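Local coordinates for rhamnose ABC transporter, rhamnose-binding protein (Actinomyces odontolyticus ATCC 17982, PDB 5BQ3), which probably binds rhamnose or a related carbohydrate outside the membrane and delivers it to an ABC transporter for uptake, at residues P40-D43 with V44-G47; N51-E55 with I56-E60; A138-M141 with L142-S146; A164-Q167 with N168-K172. All blocks are in the same frame, centred on the assembly; numbering follows the deposited sequence.

In the fold
Followed from the N terminus, the chain makes contact 1 and contact 2 at the two ends of helix 40-56, their centres about 17 Å apart, then contact 3 on helix 134-149 and contact 4 at the start of helix 165-180. All four are local, each between residues a turn or so apart, so none closes a long loop; they run in series without nesting or crossing. Contacts 1 and 2 belong to the lobe built on the six-stranded sheet, contacts 3 and 4 to that of the four-stranded sheet. Across the chain's centre the pairs do not touch, whereas contacts 3 and 4 meet directly, A138 CB lying 3.4 Å from W170 O.

Contact 1: P40-D43 with V44-G47; sequences PFSD and VMLG
The carboxylate of D43 and the isobutyl group of L46 lie next to each other at a slant one turn apart, with D43 OD1 3.6 Å from L46 CD1. The other flat group, the ring of F41, takes no part in the contact with V44-G47; it meets the ring of F332 with the two planes nearly perpendicular, and F41 also touches P271 and L250. L46 CG and M45 CB both approach the carbonyl oxygen of S42, L46 CG to within 3.3 Å of S42 O. The selenomethionine M45 then folds back at its last torsion (chi3 64°), which turns its methyl back toward S42, one turn earlier, and places M45 CE 3.4 Å from S42 OG. V44 uses one branch: CG2, next to its own backbone N, approaches P40 O at 3.4 Å. Beneath the side chains the first turn is loosely bonded, V44 N making only a weak i+3 bond to F41 O; the i+4 bonds then follow, L46 N donating to S42 O over 3.0 Å and G47 N to D43 O over 2.9 Å. M45 and V44 also reach P271 on helix 271-287, and L46 and S42 touch P34. The turn thus illustrates how the crossover helix of a beta-alpha-beta unit, here strand 29-33, helix 40-56 and strand 60-63, is seated in the parallel-sheet lobe of a periplasmic binding protein.

Contact 2: N51-E55 with I56-E60; sequences NAAGE and IGFAE
Backbone hydrogen bonds between A52-A53 and I56-F58 bring the helix to its end. I56 N donates to A52 O over 3.0 Å. A53 O takes two donors: G57 N at 3.1 Å, and F58 N at 3.2 Å, which arrives almost in line with the carbonyl and with a nearly linear N-H...O angle (176°). The six-to-one bond from F58 and the positive phi of G57 (106°) are hallmarks of a Schellman-type helix terminus, where helix 40-56 passes into the loop before strand 60-63. At these backbone angles a side chain on G57 would be pressed against the carbonyl oxygen of I56. One apolar contact bridges the same turn: A53 CB meets F58 CD2 at 3.9 Å, and both residues also rest on I30 of strand 29-33. Elsewhere side-chain carbon lies against backbone oxygen. A53 O sits in the plane of the phenyl ring at its edge. I56 leads CG1 beside its own N (chi1 -67°), laying CG1 and CD1 along the carbonyl of A52, with CD1 3.3 Å from A52 O; the same side chain touches Y23, V25 and Y280. With an alanine here, CG1 and CD1 are gone, and a gap would probably open beside the A52 carbonyl and Y280. The polar end of E55 joins the next helix to pack here: its extended chain carries OE1 to hydrogen bonds with the hydroxyls of Y276 and Y280 on helix 271-287.

Contact 3: A138-M141 with L142-S146; sequences AITM and LDMVS
Helix 134-149, which follows strand 127-130 of the six-stranded sheet and leads into strand 153-159 of the four-stranded one, lies against strands 218-221 and 244-247 of the latter through M141, M144 and V145, in the binding protein's second lobe. Its ladder is unbroken: L142 N donates to A138 O, D143 N to I139 O at 2.8 Å, M144 N to T140 O at 3.1 Å, and V145 N to M141 O at 3.0 Å. Side chains follow the same spacing. L142 swings its CG beside its own backbone N, setting CG 3.4 Å from A138 O. V145 turns CG2 toward M141 O, and both residues also touch V220 of strand 218-221; M144 and V145 reach T246 of strand 244-247. D143 lies along the I139 carbonyl with CB, CG and OD1, and OD1 also makes a salt bridge with K183 and a hydrogen bond with the hydroxyl of Y184, so two partners hold that oxygen. T140 OG1 is satisfied within the helix by Q136 O. The two selenomethionines pass at a slant to each other. M144 bends at its last torsion (chi3 -61°), curling the terminal methyl back over the preceding turn, where M144 CE comes 3.8 Å from M141 CA and 4.1 Å from M141 CG.

Contact 4: A164-Q167 with N168-K172; sequences AANQ and NAWIK
The indole of W170 packs back on N166 and Q167, in the turn before it. Its first torsion (chi1 -56°) sets CG beside the backbone N and sends the rings back along the helix. One contact is CH-pi: N166 CB lies 4.0 Å from the centroid of the six-membered ring of W170 and 22° off its normal. N166 O stands 3.2 Å above the plane of the W170 ring, offset toward the rim. The side chain of Q167, bent at its second torsion, runs beside the indole in the same direction, Q167 NE2 3.6 Å from W170 CZ3, with amide and ring planes 71° apart; a hydrogen bond from NE2 to P222 O fixes the amide. A serine at W170 would probably strip N166 CB and the Q167 chain of their aromatic flank. Hydrogen bonds start the helix: from the N-cap residue A164, the carbonyl O accepts N168 N at 3.0 Å. The ladder continues with W170 N to N166 O at 3.1 Å and I171 N to Q167 O at 2.9 Å. N168 turns its side chain back to the cap, where ND2 is bonded to A162 O. I171 CG1 lies beside the carbonyl oxygen of Q167, 3.3 Å from Q167 O. As the crossover of the unit strand 153-159, helix 165-180, strand 187-194, the helix rests I171 on I157 and S159 of strand 153-159, while W170 touches S134, V137 and M141 of helix 134-149 and the loop residues P222 and L248.

Contact 1: P40-D43 with V44-G47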
ATOM      1  N   PRO A  40      -2.514 -10.064  -9.848  1.00 45.40           N
ATOM      2  CA  PRO A  40      -3.043  -8.867 -10.537  1.00 45.25           C
ATOM      3  C   PRO A  40      -2.553  -7.507 -10.018  1.00 47.64           C
ATOM      4  O   PRO A  40      -2.068  -6.714 -10.825  1.00 47.66           O
ATOM      5  CB  PRO A  40      -4.552  -8.998 -10.343  1.00 47.49           C
ATOM      6  CG  PRO A  40      -4.779 -10.453 -10.295  1.00 53.02           C
ATOM      7  CD  PRO A  40      -3.590 -11.045  -9.597  1.00 47.91           C
ATOM      8  N   PHE A  41      -2.669  -7.240  -8.702  1.00 42.30           N
ATOM      9  CA  PHE A  41      -2.274  -5.972  -8.079  1.00 40.49           C
ATOM     10  C   PHE A  41      -0.751  -5.790  -8.120  1.00 44.06           C
ATOM     11  O   PHE A  41      -0.278  -4.680  -8.382  1.00 43.71           O
ATOM     12  CB  PHE A  41      -2.803  -5.915  -6.636  1.00 41.00           C
ATOM     13  CG  PHE A  41      -2.652  -4.598  -5.913  1.00 41.31           C
ATOM     14  CD1 PHE A  41      -1.476  -4.286  -5.247  1.00 43.78           C
ATOM     15  CD2 PHE A  41      -3.716  -3.708  -5.828  1.00 43.21           C
ATOM     16  CE1 PHE A  41      -1.344  -3.080  -4.553  1.00 44.17           C
ATOM     17  CE2 PHE A  41      -3.586  -2.506  -5.130  1.00 45.30           C
ATOM     18  CZ  PHE A  41      -2.402  -2.198  -4.498  1.00 43.00           C
ATOM     19  N   SER A  42       0.003  -6.877  -7.868  1.00 40.30           N
ATOM     20  CA  SER A  42       1.467  -6.891  -7.856  1.00 39.69           C
ATOM     21  C   SER A  42       2.048  -6.658  -9.264  1.00 43.63           C
ATOM     22  O   SER A  42       3.104  -6.038  -9.384  1.00 43.77           O
ATOM     23  CB  SER A  42       1.972  -8.210  -7.284  1.00 44.17           C
ATOM     24  OG  SER A  42       3.309  -8.108  -6.829  1.00 55.48           O
ATOM     25  N   ASP A  43       1.345  -7.128 -10.320  1.00 39.59           N
ATOM     26  CA  ASP A  43       1.755  -6.982 -11.720  1.00 39.80           C
ATOM     27  C   ASP A  43       1.638  -5.527 -12.211  1.00 41.86           C
ATOM     28  O   ASP A  43       2.380  -5.135 -13.115  1.00 42.53           O
ATOM     29  CB  ASP A  43       0.950  -7.928 -12.630  1.00 43.17           C
ATOM     30  CG  ASP A  43       1.376  -9.394 -12.586  1.00 54.66           C
ATOM     31  OD1 ASP A  43       2.271  -9.735 -11.775  1.00 54.66           O
ATOM     32  OD2 ASP A  43       0.811 -10.201 -13.359  1.00 61.84           O
ATOM     33  N   VAL A  44       0.725  -4.732 -11.614  1.00 36.08           N
ATOM     34  CA  VAL A  44       0.535  -3.305 -11.921  1.00 34.91           C
ATOM     35  C   VAL A  44       1.763  -2.541 -11.385  1.00 35.97           C
ATOM     36  O   VAL A  44       2.283  -1.660 -12.068  1.00 35.63           O
ATOM     37  CB  VAL A  44      -0.807  -2.756 -11.353  1.00 38.29           C
ATOM     38  CG1 VAL A  44      -0.946  -1.255 -11.592  1.00 38.28           C
ATOM     39  CG2 VAL A  44      -1.998  -3.496 -11.949  1.00 39.16           C
HETATM   40  N   MSE A  45       2.239  -2.925 -10.179  1.00 30.52           N
HETATM   41  CA  MSE A  45       3.422  -2.380  -9.507  1.00 28.76           C
HETATM   42  C   MSE A  45       4.680  -2.705 -10.329  1.00 37.17           C
HETATM   43  O   MSE A  45       5.515  -1.821 -10.529  1.00 37.77           O
HETATM   44  CB  MSE A  45       3.516  -2.948  -8.075  1.00 28.80           C
HETATM   45  CG  MSE A  45       4.774  -2.540  -7.300  1.00 33.17           C
HETATM   46 SE   MSE A  45       5.065  -3.609  -5.677  0.75 37.35          SE
HETATM   47  CE  MSE A  45       5.332  -5.381  -6.483  1.00 35.04           C
ATOM     48  N   LEU A  46       4.791  -3.960 -10.829  1.00 35.92           N
ATOM     49  CA  LEU A  46       5.913  -4.409 -11.670  1.00 36.80           C
ATOM     50  C   LEU A  46       5.917  -3.670 -13.014  1.00 42.39           C
ATOM     51  O   LEU A  46       6.986  -3.271 -13.484  1.00 42.89           O
ATOM     52  CB  LEU A  46       5.874  -5.932 -11.909  1.00 37.42           C
ATOM     53  CG  LEU A  46       6.033  -6.847 -10.693  1.00 41.45           C
ATOM     54  CD1 LEU A  46       5.484  -8.232 -10.991  1.00 42.83           C
ATOM     55  CD2 LEU A  46       7.475  -6.946 -10.250  1.00 43.05           C
ATOM     56  N   GLY A  47       4.725  -3.483 -13.592  1.00 38.99           N
ATOM     57  CA  GLY A  47       4.516  -2.777 -14.852  1.00 39.94           C
ATOM     58  C   GLY A  47       5.005  -1.341 -14.823  1.00 43.79           C
ATOM     59  O   GLY A  47       5.587  -0.868 -15.802  1.00 44.87           O
TER

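Contact 2: N51-E55 with I56-E60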
ATOM      1  N   ASN A  51       8.359   0.178 -16.882  1.00 40.47           N
ATOM      2  CA  ASN A  51       8.160   1.388 -17.682  1.00 41.08           C
ATOM      3  C   ASN A  51       9.141   2.484 -17.257  1.00 43.79           C
ATOM      4  O   ASN A  51       9.696   3.156 -18.124  1.00 44.81           O
ATOM      5  CB  ASN A  51       6.715   1.874 -17.591  1.00 41.93           C
ATOM      6  CG  ASN A  51       5.814   1.334 -18.681  1.00 62.87           C
ATOM      7  OD1 ASN A  51       5.816   0.138 -19.008  1.00 56.40           O
ATOM      8  ND2 ASN A  51       5.007   2.208 -19.259  1.00 54.55           N
ATOM      9  N   ALA A  52       9.388   2.627 -15.937  1.00 38.50           N
ATOM     10  CA  ALA A  52      10.345   3.593 -15.392  1.00 37.93           C
ATOM     11  C   ALA A  52      11.778   3.220 -15.787  1.00 42.53           C
ATOM     12  O   ALA A  52      12.526   4.092 -16.221  1.00 43.29           O
ATOM     13  CB  ALA A  52      10.216   3.666 -13.884  1.00 37.07           C
ATOM     14  N   ALA A  53      12.137   1.920 -15.683  1.00 38.89           N
ATOM     15  CA  ALA A  53      13.454   1.373 -16.035  1.00 39.27           C
ATOM     16  C   ALA A  53      13.786   1.586 -17.519  1.00 44.37           C
ATOM     17  O   ALA A  53      14.951   1.806 -17.856  1.00 44.89           O
ATOM     18  CB  ALA A  53      13.515  -0.108 -15.693  1.00 39.56           C
ATOM     19  N   GLY A  54      12.763   1.539 -18.372  1.00 41.43           N
ATOM     20  CA  GLY A  54      12.875   1.786 -19.805  1.00 42.99           C
ATOM     21  C   GLY A  54      13.167   3.246 -20.092  1.00 48.12           C
ATOM     22  O   GLY A  54      13.992   3.554 -20.954  1.00 49.56           O
ATOM     23  N   GLU A  55      12.499   4.156 -19.344  1.00 43.89           N
ATOM     24  CA  GLU A  55      12.671   5.610 -19.422  1.00 44.41           C
ATOM     25  C   GLU A  55      14.087   6.009 -18.998  1.00 47.63           C
ATOM     26  O   GLU A  55      14.710   6.843 -19.655  1.00 48.75           O
ATOM     27  CB  GLU A  55      11.639   6.332 -18.535  1.00 44.95           C
ATOM     28  CG  GLU A  55      10.233   6.388 -19.107  1.00 56.42           C
ATOM     29  CD  GLU A  55       9.189   7.017 -18.205  1.00 76.18           C
ATOM     30  OE1 GLU A  55       9.533   7.944 -17.435  1.00 65.14           O
ATOM     31  OE2 GLU A  55       8.012   6.596 -18.287  1.00 75.07           O
ATOM     32  N   ILE A  56      14.582   5.404 -17.895  1.00 42.12           N
ATOM     33  CA  ILE A  56      15.916   5.619 -17.322  1.00 41.31           C
ATOM     34  C   ILE A  56      16.983   5.184 -18.350  1.00 47.31           C
ATOM     35  O   ILE A  56      17.931   5.931 -18.611  1.00 47.97           O
ATOM     36  CB  ILE A  56      16.045   4.867 -15.959  1.00 42.02           C
ATOM     37  CG1 ILE A  56      15.128   5.489 -14.886  1.00 40.78           C
ATOM     38  CG2 ILE A  56      17.488   4.839 -15.466  1.00 42.74           C
ATOM     39  CD1 ILE A  56      14.694   4.551 -13.766  1.00 43.45           C
ATOM     40  N   GLY A  57      16.793   3.999 -18.933  1.00 44.19           N
ATOM     41  CA  GLY A  57      17.686   3.453 -19.945  1.00 45.32           C
ATOM     42  C   GLY A  57      18.571   2.320 -19.472  1.00 49.76           C
ATOM     43  O   GLY A  57      19.737   2.250 -19.870  1.00 50.58           O
ATOM     44  N   PHE A  58      18.023   1.409 -18.635  1.00 45.22           N
ATOM     45  CA  PHE A  58      18.742   0.233 -18.136  1.00 44.35           C
ATOM     46  C   PHE A  58      19.009  -0.742 -19.281  1.00 49.40           C
ATOM     47  O   PHE A  58      18.149  -0.908 -20.153  1.00 49.88           O
ATOM     48  CB  PHE A  58      17.947  -0.468 -17.020  1.00 44.59           C
ATOM     49  CG  PHE A  58      18.138   0.081 -15.625  1.00 44.86           C
ATOM     50  CD1 PHE A  58      19.191  -0.354 -14.828  1.00 47.42           C
ATOM     51  CD2 PHE A  58      17.232   0.988 -15.087  1.00 46.18           C
ATOM     52  CE1 PHE A  58      19.353   0.134 -13.528  1.00 47.43           C
ATOM     53  CE2 PHE A  58      17.395   1.476 -13.786  1.00 47.95           C
ATOM     54  CZ  PHE A  58      18.453   1.044 -13.016  1.00 45.86           C
ATOM     55  N   ALA A  59      20.198  -1.372 -19.286  1.00 46.13           N
ATOM     56  CA  ALA A  59      20.612  -2.337 -20.311  1.00 46.98           C
ATOM     57  C   ALA A  59      19.755  -3.605 -20.264  1.00 50.31           C
ATOM     58  O   ALA A  59      19.349  -4.101 -21.314  1.00 51.55           O
ATOM     59  CB  ALA A  59      22.080  -2.689 -20.138  1.00 48.15           C
ATOM     60  N   GLU A  60      19.470  -4.118 -19.049  1.00 45.20           N
ATOM     61  CA  GLU A  60      18.651  -5.315 -18.830  1.00 44.46           C
ATOM     62  C   GLU A  60      17.592  -5.050 -17.766  1.00 45.50           C
ATOM     63  O   GLU A  60      17.910  -4.538 -16.690  1.00 44.00           O
ATOM     64  CB  GLU A  60      19.518  -6.521 -18.426  1.00 46.17           C
ATOM     65  CG  GLU A  60      20.424  -7.048 -19.524  1.00 60.01           C
ATOM     66  CD  GLU A  60      21.770  -7.539 -19.031  1.00 85.64           C
ATOM     67  OE1 GLU A  60      21.810  -8.579 -18.333  1.00 82.46           O
ATOM     68  OE2 GLU A  60      22.790  -6.886 -19.349  1.00 84.46           O
TER

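Contact 3: A138-M141 with L142-S146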
ATOM      1  N   ALA A 138      -4.817   7.160   8.171  1.00 32.63           N
ATOM      2  CA  ALA A 138      -5.775   7.457   9.226  1.00 32.59           C
ATOM      3  C   ALA A 138      -6.459   8.800   9.011  1.00 37.84           C
ATOM      4  O   ALA A 138      -7.664   8.904   9.238  1.00 37.79           O
ATOM      5  CB  ALA A 138      -5.069   7.445  10.563  1.00 33.80           C
ATOM      6  N   ILE A 139      -5.692   9.824   8.570  1.00 35.44           N
ATOM      7  CA  ILE A 139      -6.177  11.184   8.305  1.00 35.70           C
ATOM      8  C   ILE A 139      -7.136  11.147   7.108  1.00 37.48           C
ATOM      9  O   ILE A 139      -8.243  11.683   7.211  1.00 38.28           O
ATOM     10  CB  ILE A 139      -4.986  12.175   8.117  1.00 39.80           C
ATOM     11  CG1 ILE A 139      -4.369  12.530   9.487  1.00 41.18           C
ATOM     12  CG2 ILE A 139      -5.405  13.451   7.364  1.00 41.84           C
ATOM     13  CD1 ILE A 139      -2.931  13.068   9.460  1.00 51.72           C
ATOM     14  N   THR A 140      -6.732  10.475   6.007  1.00 31.57           N
ATOM     15  CA  THR A 140      -7.515  10.320   4.773  1.00 30.79           C
ATOM     16  C   THR A 140      -8.877   9.708   5.094  1.00 33.77           C
ATOM     17  O   THR A 140      -9.893  10.258   4.671  1.00 35.58           O
ATOM     18  CB  THR A 140      -6.732   9.484   3.743  1.00 37.68           C
ATOM     19  OG1 THR A 140      -5.468  10.108   3.515  1.00 38.94           O
ATOM     20  CG2 THR A 140      -7.476   9.323   2.414  1.00 35.38           C
HETATM   21  N   MSE A 141      -8.894   8.614   5.882  1.00 26.92           N
HETATM   22  CA  MSE A 141     -10.106   7.913   6.299  1.00 25.33           C
HETATM   23  C   MSE A 141     -11.010   8.793   7.166  1.00 34.28           C
HETATM   24  O   MSE A 141     -12.202   8.880   6.871  1.00 35.46           O
HETATM   25  CB  MSE A 141      -9.755   6.618   7.014  1.00 25.34           C
HETATM   26  CG  MSE A 141      -9.170   5.595   6.053  1.00 29.42           C
HETATM   27 SE   MSE A 141      -9.236   3.810   6.717  0.75 33.30          SE
HETATM   28  CE  MSE A 141      -7.846   3.954   8.139  1.00 29.97           C
ATOM     29  N   LEU A 142     -10.449   9.500   8.173  1.00 32.26           N
ATOM     30  CA  LEU A 142     -11.210  10.424   9.023  1.00 33.03           C
ATOM     31  C   LEU A 142     -11.793  11.581   8.210  1.00 37.26           C
ATOM     32  O   LEU A 142     -12.900  12.019   8.507  1.00 38.43           O
ATOM     33  CB  LEU A 142     -10.339  10.986  10.149  1.00 33.78           C
ATOM     34  CG  LEU A 142     -10.033  10.062  11.316  1.00 38.11           C
ATOM     35  CD1 LEU A 142      -8.848  10.578  12.086  1.00 38.92           C
ATOM     36  CD2 LEU A 142     -11.234   9.900  12.231  1.00 40.22           C
ATOM     37  N   ASP A 143     -11.055  12.066   7.184  1.00 32.40           N
ATOM     38  CA  ASP A 143     -11.491  13.146   6.290  1.00 32.18           C
ATOM     39  C   ASP A 143     -12.706  12.723   5.467  1.00 32.53           C
ATOM     40  O   ASP A 143     -13.627  13.514   5.317  1.00 33.98           O
ATOM     41  CB  ASP A 143     -10.351  13.582   5.351  1.00 34.26           C
ATOM     42  CG  ASP A 143      -9.450  14.690   5.870  1.00 46.78           C
ATOM     43  OD1 ASP A 143      -9.491  14.972   7.087  1.00 47.97           O
ATOM     44  OD2 ASP A 143      -8.691  15.265   5.060  1.00 53.84           O
HETATM   45  N   MSE A 144     -12.701  11.477   4.940  1.00 24.65           N
HETATM   46  CA  MSE A 144     -13.791  10.896   4.145  1.00 22.37           C
HETATM   47  C   MSE A 144     -15.018  10.642   5.022  1.00 32.04           C
HETATM   48  O   MSE A 144     -16.136  10.902   4.580  1.00 33.22           O
HETATM   49  CB  MSE A 144     -13.344   9.591   3.462  1.00 21.08           C
HETATM   50  CG  MSE A 144     -12.234   9.800   2.423  1.00 24.27           C
HETATM   51 SE   MSE A 144     -11.773   8.218   1.387  0.75 25.92          SE
HETATM   52  CE  MSE A 144     -11.188   7.035   2.799  1.00 21.67           C
ATOM     53  N   VAL A 145     -14.806  10.162   6.272  1.00 31.29           N
ATOM     54  CA  VAL A 145     -15.875   9.896   7.242  1.00 32.52           C
ATOM     55  C   VAL A 145     -16.573  11.205   7.578  1.00 39.37           C
ATOM     56  O   VAL A 145     -17.767  11.329   7.321  1.00 39.59           O
ATOM     57  CB  VAL A 145     -15.364   9.180   8.521  1.00 36.33           C
ATOM     58  CG1 VAL A 145     -16.469   9.040   9.559  1.00 36.50           C
ATOM     59  CG2 VAL A 145     -14.793   7.819   8.192  1.00 35.31           C
ATOM     60  N   SER A 146     -15.810  12.181   8.117  1.00 38.37           N
ATOM     61  CA  SER A 146     -16.265  13.511   8.527  1.00 40.61           C
ATOM     62  C   SER A 146     -17.038  14.218   7.412  1.00 46.86           C
ATOM     63  O   SER A 146     -18.097  14.786   7.678  1.00 47.69           O
ATOM     64  CB  SER A 146     -15.077  14.364   8.962  1.00 45.38           C
ATOM     65  OG  SER A 146     -15.506  15.542   9.624  1.00 60.02           O
TER

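Contact 4: A164-Q167 with N168-K172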
ATOM      1  N   ALA A 164      -3.832  -7.623  13.747  1.00 41.91           N
ATOM      2  CA  ALA A 164      -3.316  -7.040  12.501  1.00 40.58           C
ATOM      3  C   ALA A 164      -2.491  -5.778  12.780  1.00 44.57           C
ATOM      4  O   ALA A 164      -3.025  -4.785  13.268  1.00 44.48           O
ATOM      5  CB  ALA A 164      -4.458  -6.727  11.550  1.00 40.57           C
ATOM      6  N   ALA A 165      -1.180  -5.846  12.495  1.00 41.15           N
ATOM      7  CA  ALA A 165      -0.200  -4.788  12.748  1.00 40.95           C
ATOM      8  C   ALA A 165      -0.548  -3.455  12.069  1.00 43.83           C
ATOM      9  O   ALA A 165      -0.556  -2.427  12.749  1.00 43.59           O
ATOM     10  CB  ALA A 165       1.184  -5.247  12.309  1.00 41.95           C
ATOM     11  N   ASN A 166      -0.838  -3.475  10.745  1.00 39.07           N
ATOM     12  CA  ASN A 166      -1.153  -2.286   9.949  1.00 37.52           C
ATOM     13  C   ASN A 166      -2.458  -1.628  10.376  1.00 39.69           C
ATOM     14  O   ASN A 166      -2.479  -0.415  10.573  1.00 40.09           O
ATOM     15  CB  ASN A 166      -1.215  -2.630   8.459  1.00 38.22           C
ATOM     16  CG  ASN A 166       0.120  -2.943   7.816  1.00 58.69           C
ATOM     17  OD1 ASN A 166       1.195  -2.571   8.305  1.00 56.45           O
ATOM     18  ND2 ASN A 166       0.075  -3.609   6.671  1.00 46.32           N
ATOM     19  N   GLN A 167      -3.535  -2.419  10.516  1.00 34.59           N
ATOM     20  CA  GLN A 167      -4.870  -1.949  10.894  1.00 33.40           C
ATOM     21  C   GLN A 167      -4.894  -1.341  12.289  1.00 36.93           C
ATOM     22  O   GLN A 167      -5.445  -0.256  12.450  1.00 36.20           O
ATOM     23  CB  GLN A 167      -5.895  -3.085  10.799  1.00 34.42           C
ATOM     24  CG  GLN A 167      -6.430  -3.323   9.387  1.00 37.09           C
ATOM     25  CD  GLN A 167      -5.494  -4.094   8.475  1.00 45.60           C
ATOM     26  OE1 GLN A 167      -4.520  -4.725   8.904  1.00 37.99           O
ATOM     27  NE2 GLN A 167      -5.779  -4.064   7.182  1.00 33.83           N
ATOM     28  N   ASN A 168      -4.281  -2.015  13.287  1.00 34.22           N
ATOM     29  CA  ASN A 168      -4.235  -1.524  14.670  1.00 34.67           C
ATOM     30  C   ASN A 168      -3.454  -0.210  14.778  1.00 39.66           C
ATOM     31  O   ASN A 168      -3.764   0.608  15.647  1.00 40.47           O
ATOM     32  CB  ASN A 168      -3.652  -2.572  15.614  1.00 33.96           C
ATOM     33  CG  ASN A 168      -4.513  -3.803  15.805  1.00 49.92           C
ATOM     34  OD1 ASN A 168      -5.727  -3.810  15.561  1.00 41.88           O
ATOM     35  ND2 ASN A 168      -3.892  -4.883  16.256  1.00 41.27           N
ATOM     36  N   ALA A 169      -2.476   0.005  13.876  1.00 35.86           N
ATOM     37  CA  ALA A 169      -1.685   1.229  13.805  1.00 35.93           C
ATOM     38  C   ALA A 169      -2.535   2.383  13.262  1.00 40.15           C
ATOM     39  O   ALA A 169      -2.509   3.466  13.846  1.00 40.80           O
ATOM     40  CB  ALA A 169      -0.456   1.014  12.929  1.00 36.32           C
ATOM     41  N   TRP A 170      -3.315   2.142  12.174  1.00 36.25           N
ATOM     42  CA  TRP A 170      -4.195   3.147  11.556  1.00 36.28           C
ATOM     43  C   TRP A 170      -5.358   3.524  12.481  1.00 39.31           C
ATOM     44  O   TRP A 170      -5.717   4.702  12.534  1.00 39.85           O
ATOM     45  CB  TRP A 170      -4.752   2.678  10.195  1.00 34.87           C
ATOM     46  CG  TRP A 170      -3.730   2.285   9.163  1.00 35.78           C
ATOM     47  CD1 TRP A 170      -2.544   2.905   8.895  1.00 38.97           C
ATOM     48  CD2 TRP A 170      -3.863   1.237   8.188  1.00 35.17           C
ATOM     49  NE1 TRP A 170      -1.895   2.264   7.863  1.00 38.25           N
ATOM     50  CE2 TRP A 170      -2.688   1.243   7.403  1.00 39.22           C
ATOM     51  CE3 TRP A 170      -4.851   0.273   7.918  1.00 36.03           C
ATOM     52  CZ2 TRP A 170      -2.473   0.320   6.369  1.00 38.19           C
ATOM     53  CZ3 TRP A 170      -4.629  -0.651   6.909  1.00 37.13           C
ATOM     54  CH2 TRP A 170      -3.461  -0.613   6.136  1.00 37.71           C
ATOM     55  N   ILE A 171      -5.936   2.529  13.205  1.00 34.33           N
ATOM     56  CA  ILE A 171      -7.035   2.715  14.165  1.00 34.12           C
ATOM     57  C   ILE A 171      -6.542   3.577  15.348  1.00 38.73           C
ATOM     58  O   ILE A 171      -7.257   4.494  15.753  1.00 39.31           O
ATOM     59  CB  ILE A 171      -7.639   1.350  14.625  1.00 36.98           C
ATOM     60  CG1 ILE A 171      -8.437   0.687  13.477  1.00 36.37           C
ATOM     61  CG2 ILE A 171      -8.517   1.493  15.886  1.00 38.48           C
ATOM     62  CD1 ILE A 171      -8.586  -0.839  13.568  1.00 39.48           C
ATOM     63  N   LYS A 172      -5.320   3.303  15.871  1.00 34.91           N
ATOM     64  CA  LYS A 172      -4.721   4.052  16.985  1.00 35.63           C
ATOM     65  C   LYS A 172      -4.519   5.529  16.600  1.00 38.96           C
ATOM     66  O   LYS A 172      -4.867   6.400  17.396  1.00 39.73           O
ATOM     67  CB  LYS A 172      -3.397   3.408  17.449  1.00 38.77           C
ATOM     68  CG  LYS A 172      -2.678   4.120  18.606  1.00 54.79           C
ATOM     69  CD  LYS A 172      -3.411   4.031  19.947  1.00 66.36           C
ATOM     70  CE  LYS A 172      -2.803   4.967  20.964  1.00 80.21           C
ATOM     71  NZ  LYS A 172      -3.655   5.101  22.176  1.00 90.75           N
TER